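Local coordinates for protein UDP-glucose:anthocyanidin 3-O-glucosyltransferase (Clitoria ternatea, PDB 4REL) that belongs to the GT-B glycosyltransferases, enzymes built from two Rossmann-like domains that face each other across a cleft, at residues A[7-12]-A[35-40]; A[109-114]-A[129-134]; A[362-367]-A[388-393]. All blocks are in the same frame, centred on the assembly; numbering follows the deposited sequence.

Interaction 1 (A[7-12]-A[35-40]); sequences VAIFPF and TSFSFI. With ACT (acetate ion), chain G.
T35 opens the contact with its methyl CG2 4.2 Å from CG2 of V7. S36 then makes the first bond of the ladder, its O accepting the N-H of V7 at 2.8 Å, while its OG lies within hydrogen-bonding reach of both Q106 and an acetate ion that R60 also holds. At F37 the ring lies beside V7 and points the same way, with CD1 3.8 Å from CB of V7; CD1 of I9 reaches the ring's edge. S38 bonds through both its backbone N and its backbone O: N donates to V7 O at 2.8 Å, and O receives I9 N, which sits 22° off the carbonyl plane. Its OG is bonded to H6. F39 is on the same side of the sheet as F37 and I9. Its CG is anti to its own N (chi1 -160°); CD of P11 lies over one ring face, 4.3 Å from the centroid in a CH-pi contact, while CG2 of I9 packs 3.9 Å from CD1 of the same ring. I40 closes the ladder, N to I9 O, and sends its side chain to the other face, where CD1 lies 3.6 Å from CE1 of F10 and also touches CB of A8. Past the last rung a water donates to both I40 O and P11 O, joining the two segments where the pairing ends. Helix 18-31 covers the face of I9 and F37, helix 89-104 that of A8 and F10. Two adjacent parallel strands joined through helix 18-31 make a beta-alpha-beta crossover, the first unit of this Rossmann-like domain.

Interaction 2 (A[109-114]-A[129-134]); sequences TCIIAD and VPWIAF
From I111 beside W131 to D114 beside F134 the strands run parallel, their axes 4.6 Å apart and 25° from each other, laced by four bonds: I111 N to P130 O, I132 N to I111 O, A113 N to I132 O and F134 N to A113 O. On one face W131 has its CG anti to the backbone N (chi1 -171°), and CD1 and NE1 of its indole meet two side chains of the neighbouring strand. CG2 of I111 comes to the ring edge, 3.8 Å from CD1, and CB of A113 lies 3.6 Å from NE1, whose N-H is taken up by S120. On the other face I112 and I132 lie side by side, CG1 of I112 4.1 Å from CB of I132, and CD1 of I132 reaches SG of C110 at 3.6 Å. Before the strands pair, CB of V129 rests 3.5 Å from T109 O. At the far end the D114 carboxylate is shared, OD1 to ND1 of H17 and OD2 to N of F116; H17 bonds 3,5,7-trihydroxy-2-(4-hydroxyphenyl)-4H-chromen-4-one through NE2, so D114 is a second-shell residue that probably helps orient H17. Helix 119-127 completes a beta-alpha-beta crossover whose C-terminal strand ends point toward the ligand pocket, as expected of a Rossmann-like fold.

Interaction 3 (A[362-367]-A[388-393]); sequences RPFFGD and KVFTKN. With KMP (3,5,7-trihydroxy-2-(4-hydroxyphenyl)-4H-chromen-4-one), chain B.
R362 against F390 is the tight part of this contact. CB of the arginine is 3.5 Å from CE2 of the ring, and CG sits over the ring face, 4.0 Å from its centroid in a CH-pi contact. The arginine chain bends at chi2 (-60°), which puts CD over the face of F364 in its own segment. Further out, CE1 of F364 lies over the centre of the guanidinium, 3.2 Å above its plane. NH1 donates in that plane to P363 O at 2.7 Å, and NH2 makes a salt bridge with E281, whose other oxygen takes the N-H of F390. One carboxylate thus joins both segments and probably balances the arginine charge.

The outer side is looser. K388 O merely hovers over the guanidinium face away from F364, toward the rim, and CG1 of V389 lies 3.6 Å from NH2 with no polar bond between them. The K388 side chain heads off into an exposed position, where NZ pairs with E176.

The rest of 362-367 turns from 388-393 to 3,5,7-trihydroxy-2-(4-hydroxyphenyl)-4H-chromen-4-one. F365 presents its edge, CE2 3.2 Å from C19 of this ligand. D367 OD2 lies 3.0 Å from ligand O30; the same OD2 is hydrogen-bonded to V138 N and S141 OG, which help fix the carboxylate. This loop leads from strand 359-361 into helix 368-378; its Phe-Gly-Asp, followed by the glutamine that starts the helix, closes the PSPG box of plant glycosyltransferases and here lines the ligand pocket.

Overall arrangement
Interactions 1 and 2 are neighbours in one seven-stranded parallel sheet, their centres 9 Å apart, because strands 6-10 and 110-114 lie next to each other; A8 O to I112 N and F10 O to D114 N are probable hydrogen bonds between them. Each closes a beta-alpha-beta unit, in series along the chain. Interaction 3 comes last, beside the second, six-stranded sheet, with its centre about 35 Å from those of the other two and on the opposite side of the chain's centre. Between them lies 3,5,7-trihydroxy-2-(4-hydroxyphenyl)-4H-chromen-4-one: the first domain contributes H17 and the second 365-367, so the pocket draws on both halves of the GT-B fold.

Interaction 1 (A[7-12]-A[35-40])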
# COMPACT_ATOMS: atom_id res chain seq x y z
N VAL A 7 -8.54 8.75 21.16
CA VAL A 7 -7.45 8.49 20.24
C VAL A 7 -7.50 9.51 19.10
O VAL A 7 -8.55 9.70 18.47
CB VAL A 7 -7.58 7.07 19.65
CG1 VAL A 7 -6.42 6.76 18.72
CG2 VAL A 7 -7.63 6.05 20.78
N ALA A 8 -6.38 10.19 18.86
CA ALA A 8 -6.30 11.08 17.71
C ALA A 8 -5.56 10.33 16.63
O ALA A 8 -4.57 9.65 16.92
CB ALA A 8 -5.56 12.35 18.07
N ILE A 9 -6.03 10.45 15.39
CA ILE A 9 -5.47 9.70 14.28
C ILE A 9 -5.03 10.65 13.17
O ILE A 9 -5.81 11.50 12.74
CB ILE A 9 -6.49 8.69 13.72
CG1 ILE A 9 -6.91 7.69 14.81
CG2 ILE A 9 -5.89 7.93 12.53
CD1 ILE A 9 -8.28 7.97 15.40
N PHE A 10 -3.78 10.49 12.74
CA PHE A 10 -3.23 11.29 11.63
C PHE A 10 -2.85 10.42 10.45
O PHE A 10 -1.78 9.82 10.44
CB PHE A 10 -1.97 12.06 12.08
CG PHE A 10 -2.21 13.05 13.20
CD1 PHE A 10 -2.70 14.32 12.93
CD2 PHE A 10 -1.93 12.70 14.52
CE1 PHE A 10 -2.93 15.23 13.96
CE2 PHE A 10 -2.14 13.61 15.56
CZ PHE A 10 -2.64 14.88 15.27
N PRO A 11 -3.72 10.35 9.42
CA PRO A 11 -3.28 9.70 8.19
C PRO A 11 -2.20 10.51 7.50
O PRO A 11 -2.11 11.72 7.72
CB PRO A 11 -4.53 9.73 7.31
CG PRO A 11 -5.29 10.95 7.81
CD PRO A 11 -5.08 10.91 9.30
N PHE A 12 -1.40 9.85 6.67
CA PHE A 12 -0.67 10.54 5.61
C PHE A 12 -1.76 10.81 4.58
O PHE A 12 -2.33 9.89 4.01
CB PHE A 12 0.42 9.60 5.07
CG PHE A 12 1.37 10.25 4.10
CD1 PHE A 12 2.12 11.37 4.46
CD2 PHE A 12 1.58 9.69 2.85
CE1 PHE A 12 3.03 11.95 3.55
CE2 PHE A 12 2.49 10.25 1.95
CZ PHE A 12 3.21 11.37 2.30
N THR A 35 -15.00 4.61 23.41
CA THR A 35 -13.77 5.37 23.21
C THR A 35 -13.96 6.30 22.01
O THR A 35 -14.59 5.92 21.03
CB THR A 35 -12.60 4.42 22.94
OG1 THR A 35 -12.35 3.64 24.12
CG2 THR A 35 -11.34 5.18 22.57
N SER A 36 -13.43 7.52 22.12
CA SER A 36 -13.52 8.52 21.05
C SER A 36 -12.36 8.35 20.09
O SER A 36 -11.22 8.21 20.53
CB SER A 36 -13.45 9.93 21.63
OG SER A 36 -14.54 10.15 22.52
N PHE A 37 -12.67 8.40 18.80
CA PHE A 37 -11.65 8.35 17.76
C PHE A 37 -11.77 9.60 16.89
O PHE A 37 -12.81 9.85 16.28
CB PHE A 37 -11.79 7.07 16.91
CG PHE A 37 -11.51 5.81 17.69
CD1 PHE A 37 -10.25 5.21 17.64
CD2 PHE A 37 -12.47 5.25 18.52
CE1 PHE A 37 -9.97 4.06 18.36
CE2 PHE A 37 -12.20 4.09 19.25
CZ PHE A 37 -10.95 3.50 19.17
N SER A 38 -10.70 10.38 16.85
CA SER A 38 -10.73 11.66 16.15
C SER A 38 -9.78 11.58 14.96
O SER A 38 -8.56 11.55 15.13
CB SER A 38 -10.33 12.79 17.10
OG SER A 38 -11.32 12.99 18.12
N PHE A 39 -10.36 11.56 13.77
CA PHE A 39 -9.62 11.35 12.52
C PHE A 39 -9.32 12.71 11.91
O PHE A 39 -10.22 13.46 11.54
CB PHE A 39 -10.48 10.50 11.57
CG PHE A 39 -9.71 9.82 10.48
CD1 PHE A 39 -9.27 8.51 10.64
CD2 PHE A 39 -9.43 10.47 9.29
CE1 PHE A 39 -8.57 7.86 9.63
CE2 PHE A 39 -8.73 9.83 8.27
CZ PHE A 39 -8.30 8.53 8.45
N ILE A 40 -8.03 13.03 11.80
CA ILE A 40 -7.62 14.39 11.47
C ILE A 40 -6.95 14.39 10.10
O ILE A 40 -5.82 13.92 9.95
CB ILE A 40 -6.64 14.93 12.53
CG1 ILE A 40 -7.29 14.92 13.92
CG2 ILE A 40 -6.18 16.34 12.16
CD1 ILE A 40 -6.30 15.11 15.08
C ACT G . -17.88 8.64 21.66
O ACT G . -16.90 9.40 21.50
OXT ACT G . -19.00 8.91 21.18
CH3 ACT G . -17.73 7.45 22.57
O HOH W 1 -3.04 13.95 9.26

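Interaction 2 (A[109-114]-A[129-134])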
# COMPACT_ATOMS: atom_id res chain seq x y z
N THR A 109 -5.55 10.78 24.68
CA THR A 109 -4.81 9.83 25.51
C THR A 109 -3.84 8.95 24.72
O THR A 109 -3.01 8.26 25.30
CB THR A 109 -5.75 8.93 26.32
OG1 THR A 109 -6.60 8.21 25.42
CG2 THR A 109 -6.62 9.78 27.24
N CYS A 110 -3.95 8.98 23.39
CA CYS A 110 -3.16 8.10 22.55
C CYS A 110 -3.21 8.64 21.12
O CYS A 110 -4.23 9.17 20.69
CB CYS A 110 -3.75 6.68 22.61
SG CYS A 110 -2.82 5.45 21.67
N ILE A 111 -2.10 8.53 20.39
CA ILE A 111 -2.09 8.92 18.99
C ILE A 111 -1.74 7.72 18.13
O ILE A 111 -0.81 6.97 18.45
CB ILE A 111 -1.09 10.07 18.72
CG1 ILE A 111 -1.62 11.37 19.37
CG2 ILE A 111 -0.90 10.29 17.21
CD1 ILE A 111 -0.69 12.56 19.24
N ILE A 112 -2.52 7.52 17.06
CA ILE A 112 -2.15 6.59 16.01
C ILE A 112 -1.88 7.43 14.78
O ILE A 112 -2.68 8.27 14.40
CB ILE A 112 -3.28 5.60 15.66
CG1 ILE A 112 -3.65 4.76 16.87
CG2 ILE A 112 -2.86 4.67 14.51
CD1 ILE A 112 -4.83 3.86 16.63
N ALA A 113 -0.74 7.21 14.15
CA ALA A 113 -0.40 7.99 12.98
C ALA A 113 0.28 7.14 11.93
O ALA A 113 1.03 6.21 12.24
CB ALA A 113 0.50 9.16 13.36
N ASP A 114 0.00 7.46 10.67
CA ASP A 114 0.78 6.89 9.58
C ASP A 114 2.23 7.22 9.87
O ASP A 114 2.53 8.34 10.26
CB ASP A 114 0.33 7.52 8.25
CG ASP A 114 0.98 6.87 7.05
OD1 ASP A 114 0.26 6.20 6.26
OD2 ASP A 114 2.21 7.01 6.88
N VAL A 129 1.66 11.27 25.57
CA VAL A 129 0.80 10.12 25.28
C VAL A 129 1.56 9.15 24.38
O VAL A 129 2.49 9.56 23.68
CB VAL A 129 -0.52 10.54 24.56
CG1 VAL A 129 -1.34 11.49 25.44
CG2 VAL A 129 -0.22 11.18 23.20
N PRO A 130 1.16 7.87 24.40
CA PRO A 130 1.81 6.93 23.48
C PRO A 130 1.60 7.27 22.01
O PRO A 130 0.54 7.78 21.61
CB PRO A 130 1.14 5.59 23.82
CG PRO A 130 -0.08 5.92 24.61
CD PRO A 130 0.22 7.21 25.31
N TRP A 131 2.62 6.98 21.21
CA TRP A 131 2.56 7.17 19.77
C TRP A 131 2.62 5.82 19.08
O TRP A 131 3.59 5.06 19.24
CB TRP A 131 3.73 8.04 19.30
CG TRP A 131 3.64 8.47 17.85
CD1 TRP A 131 2.72 9.31 17.31
CD2 TRP A 131 4.52 8.09 16.79
NE1 TRP A 131 2.97 9.48 15.96
CE2 TRP A 131 4.08 8.75 15.62
CE3 TRP A 131 5.66 7.27 16.71
CZ2 TRP A 131 4.72 8.60 14.38
CZ3 TRP A 131 6.30 7.14 15.49
CH2 TRP A 131 5.82 7.79 14.34
N ILE A 132 1.57 5.51 18.33
CA ILE A 132 1.47 4.23 17.64
C ILE A 132 1.61 4.50 16.16
O ILE A 132 0.82 5.24 15.58
CB ILE A 132 0.12 3.55 17.93
CG1 ILE A 132 0.00 3.25 19.43
CG2 ILE A 132 -0.03 2.29 17.10
CD1 ILE A 132 -1.35 2.70 19.85
N ALA A 133 2.64 3.92 15.54
CA ALA A 133 2.90 4.17 14.13
C ALA A 133 2.26 3.08 13.26
O ALA A 133 2.35 1.89 13.57
CB ALA A 133 4.41 4.25 13.86
N PHE A 134 1.60 3.51 12.18
CA PHE A 134 0.90 2.59 11.28
C PHE A 134 1.70 2.50 9.99
O PHE A 134 2.14 3.53 9.45
CB PHE A 134 -0.52 3.13 11.02
CG PHE A 134 -1.35 2.28 10.07
CD1 PHE A 134 -1.76 1.01 10.43
CD2 PHE A 134 -1.74 2.79 8.83
CE1 PHE A 134 -2.55 0.24 9.57
CE2 PHE A 134 -2.53 2.03 7.96
CZ PHE A 134 -2.93 0.75 8.34

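Interaction 3 (A[362-367]-A[388-393])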
# COMPACT_ATOMS: atom_id res chain seq x y z
N ARG A 362 5.91 -4.71 -12.71
CA ARG A 362 6.74 -3.63 -13.24
C ARG A 362 6.72 -2.51 -12.21
O ARG A 362 5.89 -1.61 -12.30
CB ARG A 362 6.19 -3.15 -14.59
CG ARG A 362 7.21 -2.44 -15.50
CD ARG A 362 7.78 -1.19 -14.83
NE ARG A 362 8.32 -0.19 -15.75
CZ ARG A 362 9.12 0.80 -15.37
NH1 ARG A 362 9.49 0.91 -14.10
NH2 ARG A 362 9.56 1.68 -16.27
N PRO A 363 7.65 -2.55 -11.25
CA PRO A 363 7.66 -1.51 -10.21
C PRO A 363 8.11 -0.17 -10.78
O PRO A 363 9.04 -0.13 -11.60
CB PRO A 363 8.67 -2.06 -9.18
CG PRO A 363 9.54 -3.01 -9.95
CD PRO A 363 8.72 -3.55 -11.09
N PHE A 364 7.47 0.92 -10.36
CA PHE A 364 7.74 2.23 -10.92
C PHE A 364 8.36 3.19 -9.91
O PHE A 364 9.17 4.04 -10.27
CB PHE A 364 6.45 2.87 -11.47
CG PHE A 364 6.01 2.32 -12.81
CD1 PHE A 364 6.61 2.75 -13.98
CD2 PHE A 364 4.98 1.39 -12.89
CE1 PHE A 364 6.20 2.26 -15.22
CE2 PHE A 364 4.57 0.89 -14.12
CZ PHE A 364 5.18 1.32 -15.28
N PHE A 365 7.96 3.06 -8.65
CA PHE A 365 8.09 4.15 -7.70
C PHE A 365 8.19 3.64 -6.26
O PHE A 365 7.64 2.59 -5.95
CB PHE A 365 6.85 5.04 -7.88
CG PHE A 365 6.76 6.17 -6.91
CD1 PHE A 365 7.35 7.39 -7.20
CD2 PHE A 365 6.05 6.03 -5.73
CE1 PHE A 365 7.26 8.45 -6.31
CE2 PHE A 365 5.97 7.07 -4.83
CZ PHE A 365 6.57 8.29 -5.12
N GLY A 366 8.88 4.37 -5.39
CA GLY A 366 8.86 4.06 -3.97
C GLY A 366 9.37 2.68 -3.60
O GLY A 366 10.44 2.27 -4.06
N ASP A 367 8.61 1.96 -2.78
CA ASP A 367 9.00 0.61 -2.39
C ASP A 367 8.39 -0.49 -3.25
O ASP A 367 8.38 -1.66 -2.86
CB ASP A 367 8.72 0.34 -0.89
CG ASP A 367 7.24 0.38 -0.53
OD1 ASP A 367 6.38 0.59 -1.42
OD2 ASP A 367 6.92 0.17 0.66
N LYS A 388 12.44 -5.72 -17.30
CA LYS A 388 12.30 -4.77 -16.19
C LYS A 388 11.49 -3.52 -16.55
O LYS A 388 11.18 -2.69 -15.69
CB LYS A 388 13.65 -4.39 -15.58
CG LYS A 388 14.47 -5.60 -15.14
CD LYS A 388 15.89 -5.20 -14.75
CE LYS A 388 16.74 -6.42 -14.45
NZ LYS A 388 18.04 -6.06 -13.82
N VAL A 389 11.17 -3.39 -17.83
CA VAL A 389 10.25 -2.37 -18.31
C VAL A 389 9.34 -3.10 -19.29
O VAL A 389 9.72 -4.15 -19.83
CB VAL A 389 10.98 -1.21 -19.03
CG1 VAL A 389 11.89 -0.46 -18.07
CG2 VAL A 389 11.78 -1.73 -20.21
N PHE A 390 8.14 -2.58 -19.51
CA PHE A 390 7.24 -3.23 -20.44
C PHE A 390 7.77 -3.10 -21.86
O PHE A 390 8.08 -2.00 -22.31
CB PHE A 390 5.84 -2.63 -20.38
CG PHE A 390 5.06 -3.02 -19.16
CD1 PHE A 390 4.73 -4.36 -18.93
CD2 PHE A 390 4.63 -2.07 -18.26
CE1 PHE A 390 3.99 -4.72 -17.81
CE2 PHE A 390 3.90 -2.43 -17.13
CZ PHE A 390 3.58 -3.75 -16.91
N THR A 391 7.89 -4.23 -22.53
CA THR A 391 8.17 -4.25 -23.96
C THR A 391 7.18 -5.26 -24.53
O THR A 391 6.69 -6.10 -23.79
CB THR A 391 9.57 -4.76 -24.28
OG1 THR A 391 9.69 -6.12 -23.84
CG2 THR A 391 10.64 -3.91 -23.58
N LYS A 392 6.91 -5.21 -25.82
CA LYS A 392 5.97 -6.16 -26.41
C LYS A 392 6.44 -7.60 -26.25
O LYS A 392 5.74 -8.43 -25.69
CB LYS A 392 5.69 -5.85 -27.88
CG LYS A 392 4.70 -6.83 -28.53
CD LYS A 392 4.48 -6.51 -30.00
CE LYS A 392 5.75 -6.70 -30.81
NZ LYS A 392 5.57 -6.29 -32.23
N ASN A 393 7.63 -7.91 -26.74
CA ASN A 393 8.11 -9.28 -26.69
C ASN A 393 8.29 -9.81 -25.28
O ASN A 393 7.93 -10.95 -24.99
CB ASN A 393 9.39 -9.45 -27.52
CG ASN A 393 9.14 -9.30 -29.01
OD1 ASN A 393 7.99 -9.33 -29.47
ND2 ASN A 393 10.21 -9.13 -29.78
C1 KMP B . 9.27 4.61 -0.29
C2 KMP B . 7.99 4.20 0.05
C3 KMP B . 6.84 5.02 -0.38
C4 KMP B . 7.08 6.25 -1.16
C5 KMP B . 8.40 6.58 -1.45
C6 KMP B . 9.46 5.78 -1.02
C9 KMP B . 5.45 4.63 -0.05
C10 KMP B . 4.36 5.52 -0.52
C11 KMP B . 4.71 6.75 -1.30
C14 KMP B . 3.68 7.70 -1.82
C15 KMP B . 2.35 7.66 -1.39
C16 KMP B . 1.42 8.55 -1.89
C17 KMP B . 1.80 9.49 -2.83
C18 KMP B . 3.12 9.55 -3.26
C19 KMP B . 4.05 8.65 -2.76
O12 KMP B . 6.04 7.04 -1.58
O13 KMP B . 5.21 3.59 0.60
O24 KMP B . 0.88 10.37 -3.32
O27 KMP B . 3.07 5.17 -0.24
O29 KMP B . 10.73 6.15 -1.33
O30 KMP B . 7.77 3.06 0.76